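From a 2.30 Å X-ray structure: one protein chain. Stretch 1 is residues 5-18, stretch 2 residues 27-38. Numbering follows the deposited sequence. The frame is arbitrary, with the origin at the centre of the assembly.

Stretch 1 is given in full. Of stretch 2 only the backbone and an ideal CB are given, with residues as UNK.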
# COMPACT_ATOMS: atom_id res chain seq x y z
N VAL A 5 -9.68 21.29 -1.40
CA VAL A 5 -10.22 20.36 -0.41
C VAL A 5 -10.39 18.99 -1.08
O VAL A 5 -11.03 18.89 -2.12
CB VAL A 5 -11.55 20.88 0.19
CG1 VAL A 5 -12.06 19.96 1.31
CG2 VAL A 5 -11.40 22.33 0.72
N THR A 6 -9.75 17.97 -0.51
CA THR A 6 -9.88 16.59 -0.94
C THR A 6 -10.33 15.79 0.30
O THR A 6 -9.57 15.61 1.24
CB THR A 6 -8.53 16.01 -1.52
OG1 THR A 6 -8.05 16.83 -2.60
CG2 THR A 6 -8.69 14.61 -2.03
N PHE A 7 -11.58 15.35 0.30
CA PHE A 7 -12.14 14.56 1.38
C PHE A 7 -11.52 13.17 1.54
O PHE A 7 -11.37 12.68 2.66
CB PHE A 7 -13.64 14.37 1.17
CG PHE A 7 -14.41 15.63 1.08
CD1 PHE A 7 -15.33 15.82 0.06
CD2 PHE A 7 -14.24 16.64 2.03
CE1 PHE A 7 -16.06 16.99 -0.03
CE2 PHE A 7 -14.97 17.80 1.95
CZ PHE A 7 -15.88 17.98 0.92
N ASN A 8 -11.19 12.54 0.42
CA ASN A 8 -10.72 11.18 0.41
C ASN A 8 -9.44 11.02 -0.46
O ASN A 8 -9.42 10.26 -1.42
CB ASN A 8 -11.85 10.26 -0.09
CG ASN A 8 -11.55 8.78 0.10
OD1 ASN A 8 -10.63 8.41 0.82
ND2 ASN A 8 -12.34 7.92 -0.54
N PRO A 9 -8.36 11.74 -0.10
CA PRO A 9 -7.13 11.65 -0.89
C PRO A 9 -6.56 10.23 -0.96
O PRO A 9 -6.92 9.36 -0.16
CB PRO A 9 -6.17 12.56 -0.13
CG PRO A 9 -6.73 12.64 1.25
CD PRO A 9 -8.19 12.65 1.05
N SER A 10 -5.65 10.00 -1.89
CA SER A 10 -5.18 8.65 -2.10
C SER A 10 -3.70 8.56 -2.36
O SER A 10 -3.08 9.49 -2.88
CB SER A 10 -5.91 8.03 -3.29
OG SER A 10 -5.79 8.86 -4.42
N ILE A 11 -3.14 7.43 -1.98
CA ILE A 11 -1.94 6.98 -2.65
C ILE A 11 -2.43 6.23 -3.89
O ILE A 11 -3.29 5.33 -3.81
CB ILE A 11 -1.04 6.10 -1.77
CG1 ILE A 11 -0.67 6.86 -0.50
CG2 ILE A 11 0.24 5.69 -2.52
CD1 ILE A 11 0.09 6.04 0.52
N ASP A 12 -1.94 6.65 -5.03
CA ASP A 12 -2.18 5.93 -6.25
C ASP A 12 -1.01 4.97 -6.47
O ASP A 12 0.05 5.36 -6.93
CB ASP A 12 -2.40 6.91 -7.41
CG ASP A 12 -3.58 7.84 -7.17
OD1 ASP A 12 -4.41 7.53 -6.28
OD2 ASP A 12 -3.70 8.87 -7.86
N TYR A 13 -1.23 3.73 -6.07
CA TYR A 13 -0.23 2.68 -6.22
C TYR A 13 -0.28 2.11 -7.65
O TYR A 13 -1.13 1.29 -7.99
CB TYR A 13 -0.47 1.61 -5.15
CG TYR A 13 0.57 0.51 -5.08
CD1 TYR A 13 1.88 0.73 -5.52
CD2 TYR A 13 0.25 -0.74 -4.56
CE1 TYR A 13 2.84 -0.27 -5.44
CE2 TYR A 13 1.20 -1.76 -4.48
CZ TYR A 13 2.49 -1.52 -4.93
OH TYR A 13 3.43 -2.50 -4.84
N VAL A 14 0.64 2.59 -8.48
CA VAL A 14 0.69 2.20 -9.88
C VAL A 14 1.58 0.96 -10.04
O VAL A 14 2.73 0.96 -9.62
CB VAL A 14 1.17 3.35 -10.79
CG1 VAL A 14 1.25 2.89 -12.23
CG2 VAL A 14 0.22 4.55 -10.69
N ILE A 15 1.01 -0.09 -10.64
CA ILE A 15 1.69 -1.37 -10.77
C ILE A 15 1.76 -1.77 -12.24
O ILE A 15 0.73 -1.93 -12.91
CB ILE A 15 1.00 -2.49 -9.95
CG1 ILE A 15 0.83 -2.06 -8.48
CG2 ILE A 15 1.80 -3.79 -10.05
CD1 ILE A 15 -0.07 -2.98 -7.67
N PHE A 16 2.98 -1.92 -12.74
CA PHE A 16 3.18 -2.41 -14.08
C PHE A 16 3.39 -3.90 -13.99
O PHE A 16 4.23 -4.37 -13.20
CB PHE A 16 4.38 -1.75 -14.75
CG PHE A 16 4.17 -0.30 -15.09
CD1 PHE A 16 4.22 0.68 -14.10
CD2 PHE A 16 3.92 0.08 -16.40
CE1 PHE A 16 4.01 2.02 -14.42
CE2 PHE A 16 3.71 1.42 -16.73
CZ PHE A 16 3.77 2.39 -15.73
N THR A 17 2.61 -4.63 -14.78
CA THR A 17 2.69 -6.09 -14.85
C THR A 17 2.10 -6.58 -16.16
O THR A 17 1.06 -6.08 -16.60
CB THR A 17 2.00 -6.77 -13.61
OG1 THR A 17 2.42 -8.13 -13.51
CG2 THR A 17 0.48 -6.67 -13.67
N ASN A 18 2.78 -7.54 -16.77
CA ASN A 18 2.39 -8.09 -18.07
C ASN A 18 1.48 -9.32 -17.96
O ASN A 18 1.63 -10.11 -17.03
CB ASN A 18 3.65 -8.46 -18.86
CG ASN A 18 3.36 -8.80 -20.29
OD1 ASN A 18 3.38 -9.97 -20.68
ND2 ASN A 18 3.05 -7.78 -21.09
N UNK A 27 3.73 -11.15 -10.97
CA UNK A 27 4.88 -10.42 -10.43
C UNK A 27 5.03 -9.11 -11.18
O UNK A 27 5.19 -9.10 -12.40
CB UNK A 27 6.16 -11.25 -10.53
N UNK A 28 4.94 -8.01 -10.43
CA UNK A 28 5.00 -6.68 -11.01
C UNK A 28 6.40 -6.44 -11.51
O UNK A 28 7.36 -6.63 -10.76
CB UNK A 28 4.59 -5.61 -10.00
N UNK A 29 6.52 -6.04 -12.77
CA UNK A 29 7.82 -5.68 -13.36
C UNK A 29 8.31 -4.33 -12.82
O UNK A 29 9.51 -4.04 -12.88
CB UNK A 29 7.72 -5.63 -14.89
N UNK A 30 7.38 -3.51 -12.30
CA UNK A 30 7.71 -2.24 -11.63
C UNK A 30 6.49 -1.59 -10.99
O UNK A 30 5.37 -1.79 -11.44
CB UNK A 30 8.34 -1.27 -12.63
N UNK A 31 6.72 -0.80 -9.95
CA UNK A 31 5.66 -0.03 -9.33
C UNK A 31 6.10 1.39 -9.02
O UNK A 31 7.27 1.68 -8.95
CB UNK A 31 5.19 -0.72 -8.05
N UNK A 32 5.14 2.28 -8.85
CA UNK A 32 5.45 3.57 -8.28
C UNK A 32 4.21 4.12 -7.62
O UNK A 32 3.13 3.55 -7.74
CB UNK A 32 5.98 4.53 -9.34
N UNK A 33 4.38 5.23 -6.91
CA UNK A 33 3.34 5.77 -6.06
C UNK A 33 3.29 7.26 -6.21
O UNK A 33 4.33 7.91 -6.33
CB UNK A 33 3.56 5.38 -4.60
N UNK A 34 2.09 7.82 -6.19
CA UNK A 34 1.95 9.26 -6.03
C UNK A 34 0.73 9.68 -5.19
O UNK A 34 -0.14 8.87 -4.89
CB UNK A 34 1.86 9.91 -7.41
N UNK A 35 0.71 10.95 -4.78
CA UNK A 35 -0.43 11.49 -4.08
C UNK A 35 -1.54 11.79 -5.08
O UNK A 35 -1.39 12.66 -5.95
CB UNK A 35 -0.04 12.75 -3.30
N UNK A 36 -2.64 11.06 -4.98
CA UNK A 36 -3.81 11.31 -5.82
C UNK A 36 -5.00 11.89 -5.08
O UNK A 36 -5.01 11.98 -3.86
CB UNK A 36 -4.24 10.01 -6.50
N UNK A 37 -6.02 12.26 -5.85
CA UNK A 37 -7.20 12.93 -5.34
C UNK A 37 -7.39 14.19 -6.14
O UNK A 37 -6.42 14.80 -6.58
CB UNK A 37 -7.08 13.23 -3.84
N UNK A 38 -8.64 14.59 -6.32
CA UNK A 38 -8.97 15.71 -7.22
C UNK A 38 -8.34 17.03 -6.77
O UNK A 38 -7.56 17.63 -7.51
CB UNK A 38 -10.49 15.88 -7.31

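The two strands run antiparallel, and paired residues send their side chains to the same face of the sheet; this alternation frames each position.

At 27, CA-to-CB points away and nothing of stretch 1 lies within 5.5 Å of the ideal CB, so most side chains would fit. It is Arg 27, whose backbone O accepts a weak hydrogen bond from Thr 17 OG1 (3.1 Å).

At 28, the ideal CB lies 3.3 Å from Ile 15 CG2, already tight, which favours a small side chain. Ala 28 fits, its CB 3.4 Å from Ile 15 CG2.

Position 29 points sideways, with Phe 16 O 4.1 Å from the ideal CB; many residues would do. Thr 29 gives a weak backbone bond, N to Phe 16 O (2.9 Å, 123°).

Position 30 shares its face with Phe 16, whose CB is 4.5 Å from the ideal CB. Small or medium residues suit; it is Ala 30, whose O receives Phe 16 N at 2.7 Å.

At 31 the ideal CB is 3.5 Å from Tyr 13 CE1, beside Ile 15, so a compact or beta-branched residue is reasonable. Thr 31 (chi1 p) brings CG2 to 4.0 Å from Ile 15 CG2.

Position 32, on the face of Val 14 and Phe 16, offers apolar surface to an aromatic or long aliphatic chain. Tyr 32 (chi1 p) lays one ring face over Val 14 CB, 3.8 Å from the ring centroid and 21° off the normal; its CE1 also lies 3.3 Å from Phe 16 CE1, the ring planes inclined at 46°.

At 33, Ile 11 CG2 is 3.9 Å from the ideal CB and the Tyr 13 ring is nearby: a chain with an aliphatic stem suits. Lys 33 places CD 4.0 Å from Ile 11 CG2 and CG 4.0 Å from Tyr 13 CD1.

Position 34 lies on the face of Asp 12 and Val 14, where either a polar or a flat apolar group could serve. Phe 34 (chi1 p) sets its ring over Asp 12 CB, 3.8 Å from the centroid; its CE2 reaches Val 14 CG2 (3.6 Å).

At 35 the nearest atom to the ideal CB is Ser 10 O, 4.5 Å away, so stretch 1 imposes little. It is Ala 35.

Position 36 is decisive: an ideal CB would sit 1.9 Å from Asp 12 OD2 and 2.8 Å from Ser 10 OG. Only glycine avoids both; Gly 36 N donates to Ser 10 O (2.7 Å).

At 37, phi/psi of 126/148 itself calls for glycine, and a CB would clash with Thr 6 CG2 (2.8 Å). Gly 37 precedes a helix as its N-cap.

Position 38 points sideways and tolerates much; Lys 38 leads away.

Stretch 2, residues 27-38: RATATYKFAGGK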
# COMPACT_ATOMS: atom_id res chain seq x y z
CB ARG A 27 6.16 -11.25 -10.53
CG ARG A 27 6.22 -12.41 -9.55
CD ARG A 27 7.54 -13.14 -9.67
NE ARG A 27 7.70 -14.16 -8.64
CZ ARG A 27 7.62 -15.48 -8.85
NH1 ARG A 27 7.79 -16.31 -7.83
NH2 ARG A 27 7.36 -15.96 -10.06
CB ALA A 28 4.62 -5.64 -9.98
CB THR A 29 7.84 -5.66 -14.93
OG1 THR A 29 7.07 -4.56 -15.43
CG2 THR A 29 7.29 -6.97 -15.51
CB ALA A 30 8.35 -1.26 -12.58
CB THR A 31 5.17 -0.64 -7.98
OG1 THR A 31 6.17 -0.45 -6.98
CG2 THR A 31 4.81 -2.12 -8.10
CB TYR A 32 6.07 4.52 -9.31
CG TYR A 32 5.16 4.93 -10.43
CD1 TYR A 32 5.37 4.48 -11.74
CD2 TYR A 32 4.08 5.80 -10.20
CE1 TYR A 32 4.53 4.89 -12.79
CE2 TYR A 32 3.23 6.19 -11.23
CZ TYR A 32 3.45 5.74 -12.52
OH TYR A 32 2.59 6.14 -13.52
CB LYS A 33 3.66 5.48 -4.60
CG LYS A 33 3.60 4.04 -4.19
CD LYS A 33 3.80 3.93 -2.69
CE LYS A 33 4.13 2.53 -2.30
NZ LYS A 33 5.48 2.16 -2.81
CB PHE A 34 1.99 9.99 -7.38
CG PHE A 34 0.99 9.48 -8.39
CD1 PHE A 34 -0.30 10.02 -8.45
CD2 PHE A 34 1.36 8.52 -9.33
CE1 PHE A 34 -1.23 9.58 -9.41
CE2 PHE A 34 0.45 8.08 -10.30
CZ PHE A 34 -0.85 8.60 -10.34
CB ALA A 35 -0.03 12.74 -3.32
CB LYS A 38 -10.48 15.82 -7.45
CG LYS A 38 -11.03 14.73 -8.38
CD LYS A 38 -12.55 14.80 -8.59
CE LYS A 38 -12.96 15.98 -9.48
NZ LYS A 38 -12.47 15.85 -10.89
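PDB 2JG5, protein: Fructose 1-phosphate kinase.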